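PDB 3GO2: putative L-alanine-DL-glutamate epimerase from Burkholderia xenovorans, which binds magnesium as a member of the mandelate racemase/muconate lactonizing enzyme family and probably acts as a racemase or epimerase. Local coordinates for the interface of chains A and B. Sequence-based numbering; all coordinates share one arbitrary frame. Chains: chain A/B, Putative L-alanine-DL-glutamate epimerase.

The interface of chains A and B. Residues chain A 179-182, 185; chain B 71, 74-75, 77.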
ATOM      1  N   PRO A 179      14.262 -32.267  -5.285  1.00 13.84           N
ATOM      2  CA  PRO A 179      14.805 -31.493  -6.411  1.00 13.11           C
ATOM      3  C   PRO A 179      15.345 -30.106  -6.010  1.00 13.68           C
ATOM      4  O   PRO A 179      16.242 -29.568  -6.665  1.00 12.78           O
ATOM      5  CB  PRO A 179      13.603 -31.359  -7.355  1.00 13.33           C
ATOM      6  CG  PRO A 179      12.437 -31.397  -6.474  1.00 14.05           C
ATOM      7  CD  PRO A 179      12.812 -32.427  -5.395  1.00 14.03           C
ATOM      8  N   GLY A 180      14.801 -29.500  -4.970  1.00 13.94           N
ATOM      9  CA  GLY A 180      15.330 -28.212  -4.528  1.00 13.91           C
ATOM     10  C   GLY A 180      16.784 -28.269  -4.102  1.00 13.75           C
ATOM     11  O   GLY A 180      17.479 -27.244  -4.117  1.00 14.06           O
ATOM     12  N   PHE A 181      17.235 -29.469  -3.718  1.00 14.30           N
ATOM     13  CA  PHE A 181      18.641 -29.720  -3.390  1.00 14.53           C
ATOM     14  C   PHE A 181      19.334 -30.616  -4.427  1.00 15.51           C
ATOM     15  O   PHE A 181      20.396 -31.220  -4.130  1.00 15.17           O
ATOM     16  CB  PHE A 181      18.768 -30.335  -1.988  1.00 14.71           C
ATOM     17  CG  PHE A 181      18.166 -29.521  -0.872  1.00 14.25           C
ATOM     18  CD1 PHE A 181      18.211 -28.131  -0.856  1.00 13.72           C
ATOM     19  CD2 PHE A 181      17.635 -30.157   0.243  1.00 15.76           C
ATOM     20  CE1 PHE A 181      17.681 -27.406   0.196  1.00 15.45           C
ATOM     21  CE2 PHE A 181      17.115 -29.426   1.296  1.00 15.36           C
ATOM     22  CZ  PHE A 181      17.147 -28.061   1.276  1.00 14.00           C
ATOM     23  N   ALA A 182      18.755 -30.639  -5.643  1.00 15.19           N
ATOM     24  CA  ALA A 182      19.293 -31.310  -6.836  1.00 16.43           C
ATOM     25  C   ALA A 182      19.375 -32.824  -6.697  1.00 17.44           C
ATOM     26  O   ALA A 182      20.243 -33.464  -7.305  1.00 17.96           O
ATOM     27  CB  ALA A 182      20.644 -30.713  -7.238  1.00 17.08           C
ATOM     28  N   PHE A 185      18.297 -33.744 -10.134  1.00 18.98           N
ATOM     29  CA  PHE A 185      18.506 -32.443 -10.746  1.00 18.20           C
ATOM     30  C   PHE A 185      17.376 -32.220 -11.725  1.00 18.38           C
ATOM     31  O   PHE A 185      17.326 -32.827 -12.817  1.00 19.99           O
ATOM     32  CB  PHE A 185      19.848 -32.352 -11.458  1.00 18.49           C
ATOM     33  CG  PHE A 185      20.087 -31.009 -12.106  1.00 17.34           C
ATOM     34  CD1 PHE A 185      20.369 -29.897 -11.326  1.00 17.72           C
ATOM     35  CD2 PHE A 185      19.995 -30.852 -13.473  1.00 18.65           C
ATOM     36  CE1 PHE A 185      20.568 -28.671 -11.896  1.00 16.61           C
ATOM     37  CE2 PHE A 185      20.204 -29.596 -14.056  1.00 18.28           C
ATOM     38  CZ  PHE A 185      20.505 -28.519 -13.251  1.00 17.87           C
TER
ATOM     39  N   GLU B  71      22.754 -26.013 -10.421  1.00 14.04           N
ATOM     40  CA  GLU B  71      23.037 -27.124  -9.501  1.00 15.48           C
ATOM     41  C   GLU B  71      23.645 -26.613  -8.200  1.00 14.42           C
ATOM     42  O   GLU B  71      23.287 -27.058  -7.098  1.00 14.84           O
ATOM     43  CB  GLU B  71      23.984 -28.114 -10.163  1.00 15.92           C
ATOM     44  CG  GLU B  71      24.276 -29.333  -9.274  1.00 19.27           C
ATOM     45  CD  GLU B  71      25.204 -30.348  -9.933  1.00 25.14           C
ATOM     46  OE1 GLU B  71      26.100 -29.964 -10.684  1.00 27.83           O
ATOM     47  OE2 GLU B  71      25.044 -31.542  -9.659  1.00 31.89           O
ATOM     48  N   CYS B  74      21.109 -25.066  -5.956  1.00 13.55           N
ATOM     49  CA  CYS B  74      20.376 -26.139  -5.289  1.00 14.18           C
ATOM     50  C   CYS B  74      21.164 -26.678  -4.093  1.00 14.30           C
ATOM     51  O   CYS B  74      20.618 -26.813  -2.992  1.00 13.97           O
ATOM     52  CB  CYS B  74      20.062 -27.284  -6.246  1.00 14.38           C
ATOM     53  SG  CYS B  74      18.813 -26.947  -7.499  1.00 16.19           S
ATOM     54  N   LEU B  75      22.448 -26.975  -4.314  1.00 13.22           N
ATOM     55  CA  LEU B  75      23.266 -27.634  -3.309  1.00 13.75           C
ATOM     56  C   LEU B  75      23.531 -26.764  -2.097  1.00 14.07           C
ATOM     57  O   LEU B  75      23.778 -27.292  -1.010  1.00 15.33           O
ATOM     58  CB  LEU B  75      24.608 -28.060  -3.905  1.00 14.67           C
ATOM     59  CG  LEU B  75      24.539 -29.109  -5.002  1.00 14.79           C
ATOM     60  CD1 LEU B  75      25.964 -29.342  -5.580  1.00 18.24           C
ATOM     61  CD2 LEU B  75      23.883 -30.406  -4.490  1.00 16.67           C
ATOM     62  N   ARG B  77      21.416 -23.977  -1.329  1.00 13.40           N
ATOM     63  CA  ARG B  77      20.220 -23.131  -1.177  1.00 12.75           C
ATOM     64  C   ARG B  77      20.029 -22.581   0.245  1.00 13.29           C
ATOM     65  O   ARG B  77      19.759 -21.391   0.408  1.00 13.23           O
ATOM     66  CB  ARG B  77      18.957 -23.860  -1.657  1.00 13.34           C
ATOM     67  CG  ARG B  77      18.084 -23.116  -2.610  1.00 13.24           C
ATOM     68  CD  ARG B  77      16.836 -23.963  -2.986  1.00 14.45           C
ATOM     69  NE  ARG B  77      16.134 -23.326  -4.101  1.00 18.51           N
ATOM     70  CZ  ARG B  77      16.089 -23.752  -5.342  1.00 18.60           C
ATOM     71  NH1 ARG B  77      16.624 -24.932  -5.725  1.00 17.26           N
ATOM     72  NH2 ARG B  77      15.440 -22.999  -6.225  1.00 19.80           N
TER
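The guanidinium of B:Arg77 donates through NH1 to the backbone carbonyl oxygen of A:Gly180, 2.9 Å from NH1 to O. In this mandelate racemase/muconate lactonizing enzyme family member, the bond ties the 3-10 turn 179-181 of chain A to the 3-10 turn 77-79 of chain B, which directly follows helix 65-76. The patch is part of a two-fold interface between identical subunits of the deposited eight-chain assembly; the structure alone does not show whether this pairing is the biological one. The acceptor lies at the guanidinium edge, nearly in its plane; the bond is moderately straight, 155° at the hydrogen, and the donor is slightly tilted from the carbonyl plane. The B:Arg77 chain runs extended from CG to NE, bringing the head group up to the A:Gly180 carbonyl, and CD also comes within 3.5 Å of A:Gly180 O.

B:Cys74 contributes the core of the patch. Its CB sits 3.3 Å from A:Gly180 O and 3.6 Å from A:Ala182 CB. Rotation of SG to the side of its own backbone N (chi1 -71°) sets the thiol towards the carbonyl oxygens of A:Pro179 and A:Gly180. A:Phe181 brings ring atom CD1 to 3.5 Å from the backbone O of B:Cys74, and its ring is inclined by 48° to the guanidinium plane. One branch of B:Leu75 reaches the turn, with CD2 3.6 Å from A:Phe181 O. One turn earlier in helix 65-76, CE1 of A:Phe185 lies 3.7 Å from B:Glu71 N and also meets CA and CB, the two side chains crossing at about a right angle.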